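Local structure of hypothetical conserved protein (Geobacillus kaustophilus, 2QYH) at the interface of chains A and B. The protein is of unknown function but belongs to the haloacid dehalogenase-like hydrolases and may act as a magnesium-dependent phosphatase. Residues are numbered along the deposited sequence; one frame, centred on the assembly and turned at random. Chains: chain A/B, Hypothetical conserved protein, GK1056.

The interface of chains A and B. Residues chain A 49, 52, 127-128; chain B 52, 55-56.
A:His52 and B:His52 stack ring on ring where two copies of this haloacid dehalogenase-like hydrolase meet around a two-fold axis. The crystal does not prove that this dimer also forms in solution. Each histidine lies on helix 51-57 of its chain. The ring planes are 28° apart, and CE1 of A:His52 sits over the centre of the B:His52 ring. The histidines take different first torsions, and the two rings overlap offset instead of meeting as equivalents. CG of A:His52 lies between the backbone N and the carbonyl carbon (chi1 60°), whereas CG of B:His52 is anti to its backbone N (chi1 -177°). A water lies at the edge of the A:His52 ring, in its plane, its O 2.8 Å from ND1 of A:His52. The water also bonds the backbone N of A:His52. The same water O lies 3.3 Å from ND1 of B:His52, a longer link that bridges the stacked rings.

On its other face the B:His52 ring carries CG of its own neighbour B:Gln56. That methylene also lies over the A:Phe128 ring, 3.8 Å from its centroid, offset toward the rim. The ring tip, CZ of A:Phe128, reaches CE1 of B:His52 at 3.8 Å. Beyond CG the glutamine extends to A:Lys127. Amide NE2 of B:Gln56 donates to the backbone O of A:Lys127 at 3.1 Å. This bond is somewhat bent. An alanine in place of A:Phe128 would probably open a gap beside B:His52 and deprive the B:Gln56 methylene of its aromatic face.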
loop_
_atom_site.group_PDB
_atom_site.type_symbol
_atom_site.label_atom_id
_atom_site.label_comp_id
_atom_site.label_asym_id
_atom_site.label_seq_id
_atom_site.Cartn_x
_atom_site.Cartn_y
_atom_site.Cartn_z
HETATM N N MSE A 49 0.743 -6.430 5.195
HETATM C CA MSE A 49 1.125 -5.144 5.764
HETATM C C MSE A 49 2.197 -4.393 4.990
HETATM O O MSE A 49 2.446 -3.216 5.262
HETATM C CB MSE A 49 1.545 -5.324 7.222
HETATM C CG MSE A 49 0.377 -5.675 8.133
HETATM SE SE MSE A 49 -0.901 -4.228 8.374
HETATM C CE MSE A 49 -1.697 -4.141 6.617
ATOM N N HIS A 52 2.221 -3.090 -0.412
ATOM C CA HIS A 52 2.461 -1.899 -1.207
ATOM C C HIS A 52 3.952 -1.746 -1.525
ATOM O O HIS A 52 4.319 -1.435 -2.658
ATOM C CB HIS A 52 1.925 -0.636 -0.506
ATOM C CG HIS A 52 2.544 -0.360 0.831
ATOM N ND1 HIS A 52 2.249 -1.099 1.957
ATOM C CD2 HIS A 52 3.425 0.588 1.224
ATOM C CE1 HIS A 52 2.919 -0.615 2.987
ATOM N NE2 HIS A 52 3.641 0.411 2.568
ATOM N N LYS A 127 -2.462 3.914 12.280
ATOM C CA LYS A 127 -3.160 4.492 11.138
ATOM C C LYS A 127 -4.024 3.434 10.451
ATOM O O LYS A 127 -4.189 3.442 9.236
ATOM C CB LYS A 127 -2.165 5.099 10.147
ATOM C CG LYS A 127 -1.320 6.213 10.739
ATOM C CD LYS A 127 -2.199 7.330 11.283
ATOM C CE LYS A 127 -1.370 8.468 11.843
ATOM N NZ LYS A 127 -0.413 9.005 10.831
ATOM N N PHE A 128 -4.568 2.522 11.253
ATOM C CA PHE A 128 -5.449 1.468 10.755
ATOM C C PHE A 128 -6.812 1.498 11.412
ATOM O O PHE A 128 -6.946 1.855 12.591
ATOM C CB PHE A 128 -4.822 0.091 10.955
ATOM C CG PHE A 128 -4.015 -0.359 9.796
ATOM C CD1 PHE A 128 -2.726 0.120 9.605
ATOM C CD2 PHE A 128 -4.560 -1.229 8.862
ATOM C CE1 PHE A 128 -1.985 -0.258 8.490
ATOM C CE2 PHE A 128 -3.836 -1.614 7.746
ATOM C CZ PHE A 128 -2.541 -1.124 7.558
ATOM N N HIS B 52 -3.149 -0.038 -0.130
ATOM C CA HIS B 52 -2.752 0.115 1.262
ATOM C C HIS B 52 -3.703 1.088 1.971
ATOM O O HIS B 52 -4.169 0.818 3.086
ATOM C CB HIS B 52 -1.307 0.620 1.364
ATOM C CG HIS B 52 -0.810 0.744 2.774
ATOM N ND1 HIS B 52 -0.733 -0.327 3.638
ATOM C CD2 HIS B 52 -0.382 1.823 3.478
ATOM C CE1 HIS B 52 -0.283 0.082 4.807
ATOM N NE2 HIS B 52 -0.063 1.382 4.740
ATOM N N LYS B 55 -7.017 -0.554 2.601
ATOM C CA LYS B 55 -6.968 -1.471 3.724
ATOM C C LYS B 55 -6.937 -0.697 5.041
ATOM O O LYS B 55 -7.551 -1.107 6.027
ATOM C CB LYS B 55 -5.758 -2.409 3.593
ATOM C CG LYS B 55 -6.020 -3.546 2.605
ATOM C CD LYS B 55 -4.971 -4.667 2.633
ATOM C CE LYS B 55 -3.728 -4.338 1.802
ATOM N NZ LYS B 55 -2.842 -5.532 1.571
ATOM N N GLN B 56 -6.246 0.436 5.044
ATOM C CA GLN B 56 -6.151 1.258 6.236
ATOM C C GLN B 56 -7.518 1.784 6.683
ATOM O O GLN B 56 -7.839 1.773 7.875
ATOM C CB GLN B 56 -5.205 2.438 5.987
ATOM C CG GLN B 56 -3.736 2.125 6.157
ATOM C CD GLN B 56 -2.857 3.306 5.797
ATOM O OE1 GLN B 56 -2.635 3.593 4.624
ATOM N NE2 GLN B 56 -2.360 4.006 6.808
HETATM O O HOH W 1 0.179 -2.982 1.993
#